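Local coordinates for protein alanine racemase (Acinetobacter baumannii, PDB 4QHR) that belongs to the alanine racemase family, whose chains pair a TIM-barrel domain with a largely beta C-terminal domain, and forms a two-chain assembly, at residues A[2-7]-A[273-278]; A[215-220]-A[327-332]; A[285-290]-A[294-299]; A[321-326]-A[342-347]. All coordinates share one frame; numbering follows the deposited sequence.

Contact 1. Residues A[2-7]-A[273-278]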
loop_
_atom_site.group_PDB
_atom_site.type_symbol
_atom_site.label_atom_id
_atom_site.label_comp_id
_atom_site.label_asym_id
_atom_site.label_seq_id
_atom_site.Cartn_x
_atom_site.Cartn_y
_atom_site.Cartn_z
ATOM N N ARG A 2 -13.528 14.303 -1.982
ATOM C CA ARG A 2 -13.172 13.309 -0.969
ATOM C C ARG A 2 -11.912 13.729 -0.256
ATOM O O ARG A 2 -10.933 14.150 -0.884
ATOM C CB ARG A 2 -12.949 11.903 -1.633
ATOM C CG ARG A 2 -12.768 10.784 -0.611
ATOM C CD ARG A 2 -12.699 9.479 -1.329
ATOM N NE ARG A 2 -12.476 8.283 -0.512
ATOM C CZ ARG A 2 -11.279 7.749 -0.278
ATOM N NH1 ARG A 2 -10.157 8.371 -0.699
ATOM N NH2 ARG A 2 -11.187 6.623 0.425
ATOM N N GLN A 3 -11.947 13.642 1.062
ATOM C CA GLN A 3 -10.838 14.014 1.942
ATOM C C GLN A 3 -10.125 12.774 2.491
ATOM O O GLN A 3 -10.669 12.016 3.265
ATOM C CB GLN A 3 -11.364 14.870 3.084
ATOM C CG GLN A 3 -12.013 16.127 2.564
ATOM C CD GLN A 3 -11.059 17.024 1.784
ATOM O OE1 GLN A 3 -9.908 17.189 2.142
ATOM N NE2 GLN A 3 -11.537 17.579 0.717
ATOM N N ALA A 4 -8.902 12.600 2.018
ATOM C CA ALA A 4 -7.940 11.596 2.478
ATOM C C ALA A 4 -6.602 12.254 2.253
ATOM O O ALA A 4 -6.239 12.558 1.125
ATOM C CB ALA A 4 -8.063 10.319 1.645
ATOM N N THR A 5 -5.881 12.499 3.336
ATOM C CA THR A 5 -4.686 13.347 3.342
ATOM C C THR A 5 -3.512 12.795 4.188
ATOM O O THR A 5 -3.683 12.247 5.255
ATOM C CB THR A 5 -5.089 14.709 3.886
ATOM O OG1 THR A 5 -6.281 15.137 3.229
ATOM C CG2 THR A 5 -4.021 15.759 3.634
ATOM N N VAL A 6 -2.317 12.970 3.664
ATOM C CA VAL A 6 -1.062 12.552 4.285
ATOM C C VAL A 6 -0.263 13.843 4.486
ATOM O O VAL A 6 0.116 14.486 3.496
ATOM C CB VAL A 6 -0.286 11.599 3.402
ATOM C CG1 VAL A 6 1.145 11.395 3.907
ATOM C CG2 VAL A 6 -1.004 10.235 3.265
ATOM N N TYR A 7 -0.061 14.203 5.742
ATOM C CA TYR A 7 0.651 15.423 6.173
ATOM C C TYR A 7 2.011 15.016 6.657
ATOM O O TYR A 7 2.117 14.035 7.385
ATOM C CB TYR A 7 -0.037 16.092 7.380
ATOM C CG TYR A 7 -1.422 16.608 7.128
ATOM C CD1 TYR A 7 -2.534 15.796 7.337
ATOM C CD2 TYR A 7 -1.623 17.870 6.699
ATOM C CE1 TYR A 7 -3.811 16.251 7.121
ATOM C CE2 TYR A 7 -2.891 18.326 6.459
ATOM C CZ TYR A 7 -3.983 17.508 6.683
ATOM O OH TYR A 7 -5.251 17.940 6.463
ATOM N N TYR A 273 -8.548 0.375 2.305
ATOM C CA TYR A 273 -7.291 -0.218 1.914
ATOM C C TYR A 273 -6.835 0.225 0.565
ATOM O O TYR A 273 -5.666 0.075 0.277
ATOM C CB TYR A 273 -7.220 -1.746 2.071
ATOM C CG TYR A 273 -8.226 -2.479 1.206
ATOM C CD1 TYR A 273 -8.008 -2.706 -0.129
ATOM C CD2 TYR A 273 -9.404 -2.981 1.776
ATOM C CE1 TYR A 273 -8.950 -3.403 -0.910
ATOM C CE2 TYR A 273 -10.310 -3.676 1.039
ATOM C CZ TYR A 273 -10.104 -3.852 -0.291
ATOM O OH TYR A 273 -11.113 -4.524 -0.988
ATOM N N GLY A 274 -7.737 0.804 -0.238
ATOM C CA GLY A 274 -7.382 1.435 -1.508
ATOM C C GLY A 274 -6.596 2.712 -1.355
ATOM O O GLY A 274 -5.990 3.198 -2.346
ATOM N N ASP A 275 -6.613 3.275 -0.138
ATOM C CA ASP A 275 -5.723 4.378 0.223
ATOM C C ASP A 275 -4.454 3.926 0.928
ATOM O O ASP A 275 -3.559 4.728 1.143
ATOM C CB ASP A 275 -6.429 5.327 1.143
ATOM C CG ASP A 275 -7.671 5.811 0.564
ATOM O OD1 ASP A 275 -7.536 6.751 -0.258
ATOM O OD2 ASP A 275 -8.750 5.222 0.889
ATOM N N GLY A 276 -4.394 2.660 1.262
ATOM C CA GLY A 276 -3.299 2.108 2.048
ATOM C C GLY A 276 -3.597 2.000 3.536
ATOM O O GLY A 276 -2.719 1.650 4.288
ATOM N N TYR A 277 -4.836 2.253 3.969
ATOM C CA TYR A 277 -5.202 1.931 5.331
ATOM C C TYR A 277 -5.392 0.404 5.454
ATOM O O TYR A 277 -6.099 -0.160 4.627
ATOM C CB TYR A 277 -6.490 2.654 5.694
ATOM C CG TYR A 277 -6.839 2.576 7.172
ATOM C CD1 TYR A 277 -6.128 3.306 8.116
ATOM C CD2 TYR A 277 -7.848 1.781 7.615
ATOM C CE1 TYR A 277 -6.443 3.246 9.470
ATOM C CE2 TYR A 277 -8.201 1.730 8.963
ATOM C CZ TYR A 277 -7.482 2.450 9.890
ATOM O OH TYR A 277 -7.838 2.378 11.232
ATOM N N PRO A 278 -4.741 -0.264 6.438
ATOM C CA PRO A 278 -4.685 -1.722 6.398
ATOM C C PRO A 278 -6.037 -2.347 6.698
ATOM O O PRO A 278 -6.803 -1.769 7.457
ATOM C CB PRO A 278 -3.693 -2.099 7.498
ATOM C CG PRO A 278 -3.026 -0.857 7.915
ATOM C CD PRO A 278 -3.914 0.292 7.540
#
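A buried, two-pronged salt bridge between Arg2 and Asp275 ties the N-terminal residues leading into strand 4-8, part of the mixed sheet of the beta domain, to the loop that follows strand 264-269. The two side chains approach from opposite directions and meet end-on, each terminal nitrogen of the guanidinium taking one carboxylate oxygen. Arg2 NH2 reaches Asp275 OD2 at 2.8 Å and Arg2 NH1 reaches Asp275 OD1 at 3.1 Å, both bonds almost straight. The two flat groups are nearly coplanar, 13° apart, and both oxygens are met on their syn side. Arg2 swings its CG away from its own backbone N (chi1 -172°) and then runs fully extended to NE, which carries the guanidinium across the gap. Neither group depends on the other alone: Arg350 NE also pairs with Asp275 OD1, the backbone N of Gly272 bonds Asp275 OD2, and Arg2 NH2 bonds Asp303 O. Two arginines thus flank one buried carboxylate, an arrangement likely to keep it ionised. Phe82 of the second subunit packs on Arg2. Beside the bridge, the methyl of Ala4 points at the carboxylate, its CB 4.1 Å from Asp275 OD1.

Contact 2. Residues A[215-220]-A[327-332]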
loop_
_atom_site.group_PDB
_atom_site.type_symbol
_atom_site.label_atom_id
_atom_site.label_comp_id
_atom_site.label_asym_id
_atom_site.label_seq_id
_atom_site.Cartn_x
_atom_site.Cartn_y
_atom_site.Cartn_z
ATOM N N TYR A 215 11.559 9.341 11.181
ATOM C CA TYR A 215 10.154 9.461 10.839
ATOM C C TYR A 215 9.233 9.486 12.080
ATOM O O TYR A 215 8.029 9.649 11.986
ATOM C CB TYR A 215 9.779 8.356 9.818
ATOM C CG TYR A 215 10.720 8.409 8.618
ATOM C CD1 TYR A 215 10.667 9.431 7.746
ATOM C CD2 TYR A 215 11.705 7.421 8.435
ATOM C CE1 TYR A 215 11.560 9.519 6.669
ATOM C CE2 TYR A 215 12.594 7.469 7.407
ATOM C CZ TYR A 215 12.542 8.527 6.533
ATOM O OH TYR A 215 13.426 8.547 5.490
ATOM N N GLY A 216 9.841 9.424 13.261
ATOM C CA GLY A 216 9.074 9.476 14.475
ATOM C C GLY A 216 8.170 8.291 14.626
ATOM O O GLY A 216 7.043 8.408 15.032
ATOM N N ALA A 217 8.706 7.139 14.323
ATOM C CA ALA A 217 8.095 5.889 14.646
ATOM C C ALA A 217 9.170 5.079 15.385
ATOM O O ALA A 217 10.378 5.378 15.304
ATOM C CB ALA A 217 7.599 5.184 13.370
ATOM N N SER A 218 8.731 4.073 16.114
ATOM C CA SER A 218 9.615 3.301 17.029
ATOM C C SER A 218 10.302 2.085 16.426
ATOM O O SER A 218 9.682 1.276 15.776
ATOM C CB SER A 218 8.828 2.787 18.222
ATOM O OG SER A 218 9.718 2.125 19.118
ATOM N N PRO A 219 11.608 1.938 16.657
ATOM C CA PRO A 219 12.276 0.668 16.257
ATOM C C PRO A 219 11.997 -0.511 17.233
ATOM O O PRO A 219 12.445 -1.606 16.943
ATOM C CB PRO A 219 13.757 0.986 16.349
ATOM C CG PRO A 219 13.886 2.224 17.058
ATOM C CD PRO A 219 12.527 2.854 17.321
ATOM N N PHE A 220 11.289 -0.251 18.331
ATOM C CA PHE A 220 11.115 -1.212 19.444
ATOM C C PHE A 220 9.638 -1.506 19.695
ATOM O O PHE A 220 8.823 -0.585 19.814
ATOM C CB PHE A 220 11.698 -0.641 20.738
ATOM C CG PHE A 220 13.146 -0.252 20.642
ATOM C CD1 PHE A 220 14.098 -1.203 20.421
ATOM C CD2 PHE A 220 13.561 1.069 20.830
ATOM C CE1 PHE A 220 15.436 -0.868 20.347
ATOM C CE2 PHE A 220 14.903 1.422 20.762
ATOM C CZ PHE A 220 15.847 0.441 20.498
ATOM N N ARG A 327 -3.221 8.999 17.477
ATOM C CA ARG A 327 -3.204 7.527 17.335
ATOM C C ARG A 327 -1.860 7.147 16.710
ATOM O O ARG A 327 -1.569 7.492 15.553
ATOM C CB ARG A 327 -4.346 7.069 16.454
ATOM C CG ARG A 327 -4.504 5.573 16.214
ATOM C CD ARG A 327 -4.667 4.786 17.506
ATOM N NE ARG A 327 -4.820 3.350 17.221
ATOM C CZ ARG A 327 -4.718 2.386 18.115
ATOM N NH1 ARG A 327 -4.470 2.685 19.397
ATOM N NH2 ARG A 327 -4.833 1.115 17.720
ATOM N N LEU A 328 -1.024 6.457 17.468
ATOM C CA LEU A 328 0.369 6.224 17.045
ATOM C C LEU A 328 0.420 5.130 15.998
ATOM O O LEU A 328 -0.187 4.065 16.180
ATOM C CB LEU A 328 1.284 5.907 18.219
ATOM C CG LEU A 328 1.366 7.013 19.267
ATOM C CD1 LEU A 328 2.023 6.452 20.501
ATOM C CD2 LEU A 328 2.142 8.220 18.734
ATOM N N VAL A 329 1.147 5.413 14.900
ATOM C CA VAL A 329 1.264 4.452 13.791
ATOM C C VAL A 329 1.702 3.066 14.273
ATOM O O VAL A 329 1.200 2.091 13.742
ATOM C CB VAL A 329 2.161 4.956 12.653
ATOM C CG1 VAL A 329 3.628 4.941 13.089
ATOM C CG2 VAL A 329 1.971 4.134 11.405
ATOM N N ASP A 330 2.602 2.965 15.264
ATOM C CA ASP A 330 3.003 1.625 15.787
ATOM C C ASP A 330 1.891 0.886 16.568
ATOM O O ASP A 330 1.913 -0.334 16.653
ATOM C CB ASP A 330 4.285 1.702 16.655
ATOM C CG ASP A 330 5.462 2.164 15.878
ATOM O OD1 ASP A 330 5.828 1.451 14.932
ATOM O OD2 ASP A 330 5.988 3.244 16.204
ATOM N N ASP A 331 0.939 1.609 17.156
ATOM C CA ASP A 331 -0.229 0.942 17.767
ATOM C C ASP A 331 -1.165 0.398 16.673
ATOM O O ASP A 331 -1.703 -0.706 16.773
ATOM C CB ASP A 331 -0.989 1.864 18.715
ATOM C CG ASP A 331 -0.177 2.260 19.930
ATOM O OD1 ASP A 331 0.711 1.503 20.288
ATOM O OD2 ASP A 331 -0.408 3.308 20.526
ATOM N N VAL A 332 -1.372 1.182 15.619
ATOM C CA VAL A 332 -2.146 0.687 14.464
ATOM C C VAL A 332 -1.466 -0.544 13.872
ATOM O O VAL A 332 -2.121 -1.583 13.611
ATOM C CB VAL A 332 -2.327 1.750 13.345
ATOM C CG1 VAL A 332 -3.149 1.177 12.247
ATOM C CG2 VAL A 332 -2.988 2.986 13.885
HETATM O O HOH W 1 7.982 1.106 13.212
#
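Asp330 reaches from the first turn of helix 329-335, in the C-terminal domain, to the backbone of Ser218, in the loop that follows strand 207-208 of the barrel region. Its CB is directed at 215-220, and CG lies on the side of the backbone N, anti to the carbonyl carbon (chi1 -63°), which sets OD2 in line with the backbone N-H of Ser218. Asp330 CG comes to 4.1 Å from Ser218 CB. Beyond it the two oxygens divide the work. OD2 accepts the backbone N-H of Ser218, with Asp330 OD2 and Ser218 N 2.9 Å apart; the bond is nearly straight, and the donor comes on the syn side, 26° out of the carboxylate plane. The same oxygen rests against carbon, with Ser218 CB 3.5 Å from Asp330 OD2 and Ala217 CA close by. OD1 accepts a hydrogen bond from a water, 2.8 Å from Asp330 OD1, which donates a second one to Ser218 O, so the carboxylate serves the N-H directly and the C=O through a bridge. An apolar touch flanks this grip: Val329 CG1 stands between its own backbone N and carbonyl carbon (chi1 72°) and meets Ala217 CB at 4.0 Å. Leu344 of helix 340-345 packs against both Ala217 and Val329. The hydroxyl of Ser218 turns to Lys223 O instead. Asp330 lies two residues past Leu328 at the N-cap position, so the helix start probably favours its negative charge, and that charge should strengthen its hold on the N-H of Ser218.

Contact 3. Residues A[285-290]-A[294-299]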
loop_
_atom_site.group_PDB
_atom_site.type_symbol
_atom_site.label_atom_id
_atom_site.label_comp_id
_atom_site.label_asym_id
_atom_site.label_seq_id
_atom_site.Cartn_x
_atom_site.Cartn_y
_atom_site.Cartn_z
ATOM N N ASN A 285 -8.789 -2.069 16.635
ATOM C CA ASN A 285 -8.071 -0.885 16.229
ATOM C C ASN A 285 -8.956 0.334 16.498
ATOM O O ASN A 285 -10.193 0.207 16.600
ATOM C CB ASN A 285 -7.720 -0.990 14.731
ATOM C CG ASN A 285 -6.783 0.105 14.297
ATOM O OD1 ASN A 285 -5.915 0.505 15.066
ATOM N ND2 ASN A 285 -7.031 0.687 13.109
ATOM N N PHE A 286 -8.321 1.494 16.617
ATOM C CA PHE A 286 -8.978 2.739 16.930
ATOM C C PHE A 286 -8.519 3.819 15.964
ATOM O O PHE A 286 -7.419 3.736 15.412
ATOM C CB PHE A 286 -8.653 3.150 18.379
ATOM C CG PHE A 286 -9.155 2.159 19.407
ATOM C CD1 PHE A 286 -8.380 1.095 19.748
ATOM C CD2 PHE A 286 -10.412 2.297 19.995
ATOM C CE1 PHE A 286 -8.843 0.129 20.661
ATOM C CE2 PHE A 286 -10.872 1.359 20.916
ATOM C CZ PHE A 286 -10.071 0.261 21.236
ATOM N N VAL A 287 -9.363 4.829 15.790
ATOM C CA VAL A 287 -8.972 6.094 15.192
ATOM C C VAL A 287 -9.068 7.209 16.263
ATOM O O VAL A 287 -9.701 7.027 17.319
ATOM C CB VAL A 287 -9.814 6.468 13.996
ATOM C CG1 VAL A 287 -9.756 5.370 12.937
ATOM C CG2 VAL A 287 -11.293 6.719 14.379
ATOM N N ALA A 288 -8.491 8.363 15.969
ATOM C CA ALA A 288 -8.505 9.491 16.903
ATOM C C ALA A 288 -9.410 10.564 16.336
ATOM O O ALA A 288 -9.252 10.978 15.168
ATOM C CB ALA A 288 -7.110 10.015 17.115
ATOM N N ILE A 289 -10.389 10.988 17.125
ATOM C CA ILE A 289 -11.359 12.017 16.705
ATOM C C ILE A 289 -11.698 12.877 17.926
ATOM O O ILE A 289 -12.056 12.319 18.964
ATOM C CB ILE A 289 -12.729 11.410 16.258
ATOM C CG1 ILE A 289 -12.548 10.413 15.135
ATOM C CG2 ILE A 289 -13.712 12.535 15.879
ATOM C CD1 ILE A 289 -13.819 9.730 14.671
ATOM N N ASP A 290 -11.604 14.203 17.792
ATOM C CA ASP A 290 -12.088 15.171 18.789
ATOM C C ASP A 290 -11.431 14.899 20.174
ATOM O O ASP A 290 -12.083 15.064 21.216
ATOM C CB ASP A 290 -13.645 15.120 18.861
ATOM C CG ASP A 290 -14.256 16.301 19.673
ATOM O OD1 ASP A 290 -13.844 17.442 19.459
ATOM O OD2 ASP A 290 -15.140 16.083 20.536
ATOM N N CYS A 294 -11.805 6.122 18.999
ATOM C CA CYS A 294 -13.020 5.451 18.588
ATOM C C CYS A 294 -12.713 4.150 17.857
ATOM O O CYS A 294 -11.903 4.147 16.915
ATOM C CB CYS A 294 -13.829 6.345 17.648
ATOM S SG CYS A 294 -14.195 7.935 18.377
ATOM N N PRO A 295 -13.356 3.038 18.267
ATOM C CA PRO A 295 -13.066 1.785 17.625
ATOM C C PRO A 295 -13.553 1.696 16.171
ATOM O O PRO A 295 -14.611 2.232 15.803
ATOM C CB PRO A 295 -13.805 0.753 18.485
ATOM C CG PRO A 295 -14.812 1.485 19.233
ATOM C CD PRO A 295 -14.355 2.906 19.343
ATOM N N VAL A 296 -12.723 1.057 15.350
ATOM C CA VAL A 296 -13.071 0.701 13.989
ATOM C C VAL A 296 -13.945 -0.562 14.100
ATOM O O VAL A 296 -13.589 -1.511 14.801
ATOM C CB VAL A 296 -11.792 0.430 13.152
ATOM C CG1 VAL A 296 -12.140 -0.006 11.751
ATOM C CG2 VAL A 296 -10.864 1.627 13.164
ATOM N N VAL A 297 -15.095 -0.569 13.435
ATOM C CA VAL A 297 -16.055 -1.651 13.583
ATOM C C VAL A 297 -16.352 -2.321 12.273
ATOM O O VAL A 297 -16.490 -1.642 11.217
ATOM C CB VAL A 297 -17.373 -1.224 14.264
ATOM C CG1 VAL A 297 -17.039 -0.735 15.663
ATOM C CG2 VAL A 297 -18.121 -0.126 13.519
ATOM N N GLY A 298 -16.435 -3.640 12.326
ATOM C CA GLY A 298 -16.687 -4.434 11.113
ATOM C C GLY A 298 -15.492 -4.350 10.154
ATOM O O GLY A 298 -14.466 -3.794 10.480
ATOM N N ARG A 299 -15.624 -4.869 8.944
ATOM C CA ARG A 299 -14.485 -4.886 8.028
ATOM C C ARG A 299 -14.150 -3.526 7.378
ATOM O O ARG A 299 -15.033 -2.639 7.120
ATOM C CB ARG A 299 -14.713 -5.912 6.910
ATOM C CG ARG A 299 -14.612 -7.357 7.419
ATOM C CD ARG A 299 -14.396 -8.331 6.285
ATOM N NE ARG A 299 -14.457 -9.720 6.752
ATOM C CZ ARG A 299 -14.994 -10.745 6.071
ATOM N NH1 ARG A 299 -15.554 -10.569 4.875
ATOM N NH2 ARG A 299 -14.978 -11.969 6.596
HETATM O O HOH W 2 -10.549 -3.056 14.782
#
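Phe286 and Pro295 face each other in the antiparallel hairpin of strands 286-289 and 292-297, and three backbone hydrogen bonds hold the two strands together. Val287 and Cys294 form the hydrogen-bonded pair: Cys294 N gives to Val287 O at 2.8 Å, in the carbonyl plane, while Val287 N gives to Cys294 O at 2.9 Å. The third, from Val296 N to Asn285 O, is 2.9 Å long, and its donor is tilted 33° from the carbonyl plane. The non-hydrogen-bonded pair between these rungs, Phe286 with Pro295, is closed by CA-H...O contacts, the shorter from Phe286 CA to Cys294 O at 3.2 Å. Past the third bond a water accepts from Asn285 N and gives a weak bond to Val296 O. Apolar contacts fall on both faces. On the face of Phe286 and Pro295, the phenyl and proline rings meet at a slant, with Phe286 CE2 3.9 Å from Pro295 CB. On the other face Val287 sends one methyl to each neighbour across: CG1, on the side of its backbone N (chi1 -57°), meets Val296 CG2 at 3.9 Å, while CG2 approaches Cys294 CB. Further along, Ile289 CD1 reaches Cys294 SG at 4.1 Å. This second face turns inward, where Ile307 of strand 305-308 and Val320 of strand 319-321 pack on Val287 and Ile289. The amide oxygen of Asn285 is taken by Arg327. Pro295 sits at a non-hydrogen-bonded position, where its missing N-H costs the hairpin no bond; Cys294, Val287 and Val296 donate instead, and the proline adds carbon contacts.

Contact 4. Residues A[321-326]-A[342-347]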
loop_
_atom_site.group_PDB
_atom_site.type_symbol
_atom_site.label_atom_id
_atom_site.label_comp_id
_atom_site.label_asym_id
_atom_site.label_seq_id
_atom_site.Cartn_x
_atom_site.Cartn_y
_atom_site.Cartn_z
ATOM N N GLU A 321 -8.346 11.013 12.457
ATOM C CA GLU A 321 -6.942 10.681 12.371
ATOM C C GLU A 321 -6.741 9.176 12.380
ATOM O O GLU A 321 -7.118 8.486 13.346
ATOM C CB GLU A 321 -6.168 11.324 13.528
ATOM C CG GLU A 321 -4.684 10.928 13.561
ATOM C CD GLU A 321 -3.959 11.598 14.734
ATOM O OE1 GLU A 321 -4.307 12.772 15.011
ATOM O OE2 GLU A 321 -3.112 10.956 15.384
ATOM N N LEU A 322 -6.126 8.650 11.320
ATOM C CA LEU A 322 -5.863 7.222 11.233
ATOM C C LEU A 322 -4.560 6.892 11.915
ATOM O O LEU A 322 -4.458 5.911 12.636
ATOM C CB LEU A 322 -5.893 6.783 9.794
ATOM C CG LEU A 322 -7.233 7.229 9.226
ATOM C CD1 LEU A 322 -7.067 7.494 7.779
ATOM C CD2 LEU A 322 -8.336 6.250 9.610
ATOM N N TRP A 323 -3.559 7.739 11.744
ATOM C CA TRP A 323 -2.450 7.748 12.646
ATOM C C TRP A 323 -1.757 9.066 12.562
ATOM O O TRP A 323 -1.963 9.821 11.591
ATOM C CB TRP A 323 -1.495 6.587 12.363
ATOM C CG TRP A 323 -0.889 6.487 10.985
ATOM C CD1 TRP A 323 0.168 7.222 10.486
ATOM C CD2 TRP A 323 -1.183 5.505 10.005
ATOM N NE1 TRP A 323 0.491 6.766 9.225
ATOM C CE2 TRP A 323 -0.333 5.721 8.915
ATOM C CE3 TRP A 323 -2.131 4.476 9.926
ATOM C CZ2 TRP A 323 -0.384 4.937 7.760
ATOM C CZ3 TRP A 323 -2.173 3.702 8.775
ATOM C CH2 TRP A 323 -1.283 3.939 7.718
ATOM N N GLY A 324 -0.976 9.376 13.596
ATOM C CA GLY A 324 -0.272 10.650 13.699
ATOM C C GLY A 324 0.157 10.886 15.151
ATOM O O GLY A 324 0.695 10.008 15.788
ATOM N N ASN A 325 -0.067 12.078 15.680
ATOM C CA ASN A 325 0.351 12.333 17.073
ATOM C C ASN A 325 -0.604 11.778 18.156
ATOM O O ASN A 325 -0.201 11.653 19.333
ATOM C CB ASN A 325 0.504 13.812 17.305
ATOM C CG ASN A 325 1.706 14.386 16.629
ATOM O OD1 ASN A 325 1.594 15.107 15.608
ATOM N ND2 ASN A 325 2.851 14.087 17.164
ATOM N N HIS A 326 -1.850 11.476 17.784
ATOM C CA HIS A 326 -2.863 11.037 18.757
ATOM C C HIS A 326 -3.135 9.571 18.669
ATOM O O HIS A 326 -3.283 8.948 19.718
ATOM C CB HIS A 326 -4.138 11.849 18.578
ATOM C CG HIS A 326 -3.852 13.308 18.500
ATOM N ND1 HIS A 326 -3.775 13.969 17.305
ATOM C CD2 HIS A 326 -3.491 14.198 19.450
ATOM C CE1 HIS A 326 -3.468 15.242 17.525
ATOM N NE2 HIS A 326 -3.266 15.400 18.823
ATOM N N GLU A 342 5.964 -0.854 7.866
ATOM C CA GLU A 342 5.152 -1.342 6.735
ATOM C C GLU A 342 3.969 -0.438 6.431
ATOM O O GLU A 342 3.649 -0.258 5.285
ATOM C CB GLU A 342 4.688 -2.792 6.941
ATOM C CG GLU A 342 3.857 -3.307 5.774
ATOM C CD GLU A 342 3.469 -4.733 5.842
ATOM O OE1 GLU A 342 3.335 -5.281 6.998
ATOM O OE2 GLU A 342 3.275 -5.307 4.744
ATOM N N LEU A 343 3.331 0.135 7.453
ATOM C CA LEU A 343 2.160 1.003 7.259
ATOM C C LEU A 343 2.581 2.276 6.525
ATOM O O LEU A 343 1.886 2.786 5.615
ATOM C CB LEU A 343 1.469 1.337 8.562
ATOM C CG LEU A 343 0.428 0.360 9.106
ATOM C CD1 LEU A 343 1.090 -0.949 9.258
ATOM C CD2 LEU A 343 -0.182 0.823 10.410
ATOM N N LEU A 344 3.766 2.733 6.879
ATOM C CA LEU A 344 4.271 3.976 6.375
ATOM C C LEU A 344 4.629 3.839 4.887
ATOM O O LEU A 344 4.486 4.818 4.144
ATOM C CB LEU A 344 5.460 4.486 7.240
ATOM C CG LEU A 344 5.145 4.863 8.694
ATOM C CD1 LEU A 344 6.425 5.027 9.510
ATOM C CD2 LEU A 344 4.281 6.135 8.732
ATOM N N CYS A 345 5.039 2.637 4.488
ATOM C CA CYS A 345 5.504 2.339 3.122
ATOM C C CYS A 345 4.440 1.872 2.139
ATOM O O CYS A 345 4.738 1.836 0.947
ATOM C CB CYS A 345 6.610 1.266 3.147
ATOM S SG CYS A 345 8.143 1.885 3.814
ATOM N N ARG A 346 3.226 1.485 2.591
ATOM C CA ARG A 346 2.248 0.862 1.680
ATOM C C ARG A 346 0.937 1.681 1.548
ATOM O O ARG A 346 -0.143 1.145 1.487
ATOM C CB ARG A 346 2.011 -0.550 2.117
ATOM C CG ARG A 346 3.198 -1.500 1.761
ATOM C CD ARG A 346 2.863 -2.906 2.134
ATOM N NE ARG A 346 1.715 -3.484 1.376
ATOM C CZ ARG A 346 0.942 -4.475 1.834
ATOM N NH1 ARG A 346 1.147 -4.999 3.052
ATOM N NH2 ARG A 346 -0.067 -4.965 1.108
ATOM N N LEU A 347 1.075 2.996 1.538
ATOM C CA LEU A 347 -0.018 3.916 1.219
ATOM C C LEU A 347 -0.121 4.037 -0.292
ATOM O O LEU A 347 0.877 3.952 -1.026
ATOM C CB LEU A 347 0.257 5.293 1.793
ATOM C CG LEU A 347 0.366 5.339 3.303
ATOM C CD1 LEU A 347 0.948 6.637 3.714
ATOM C CD2 LEU A 347 -0.991 5.127 3.936
#
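Glu321 OE2 is gripped by two successive backbone N-H groups, those of His326 and Arg327, and this ties together the ends of the loop from which Trp323 reaches Leu343, Leu344 and Leu347. His326 N lies 2.8 Å from Glu321 OE2, on the syn lone pair. The other oxygen takes the imidazole: His326 ND1 sits 2.6 Å from Glu321 OE1 along an almost straight bond, again on the syn lone pair and exactly in the ring plane, so the carboxylate fixes the rotation of the ring. Between Glu321 and this turn the chain rounds a corner at Leu322, and Leu322 and Trp323 together face Phe236 of strand 234-246 as a classic beta bulge. Trp323 leaves the bulge with CG between its own backbone N and carbonyl carbon (chi1 58°), and the indole extends to the end of helix 340-345. Its six-membered ring does most of the touching. Trp323 CZ3 meets Leu343 CD2 at 3.9 Å. Next to it, Trp323 CZ2 lies 3.8 Å from Leu343 O. Leu347 slides past the indole in the opposite direction, its CD2 3.9 Å from Trp323 CZ2. At the five-membered ring, Leu344 CD2 closes to 3.9 Å from Trp323 NE1, whose N-H is bonded elsewhere. The Phe236 ring meets the indole with the planes at about 60°, and Val329 and Met234 also pack on it. On the far side of the helix end, Arg346 NH1 makes a salt bridge to Glu342 OE2, which also accepts the backbone N-H of Arg279 of the second subunit.

From the N terminus, 2-7 meets 273-278, so contact 1 closes a loop that takes in the whole barrel region. Segment 215-220 lies within that loop but finds its partner at 327-332, so contacts 1 and 2 cross. The short hairpin of contact 3 falls wholly between the segments of contact 2. Contact 4 opens at 321-326, just before contact 2 closes, and ends at 342-347, so these two cross as well. Contact 2 ties the loop after the barrel strands to the beta domain, to which the N-terminal strand also belongs; the other three contacts lie there. Tyr277 and Leu322 link contacts 1 and 4, whose centres are about 9 Å apart; both reach the second subunit.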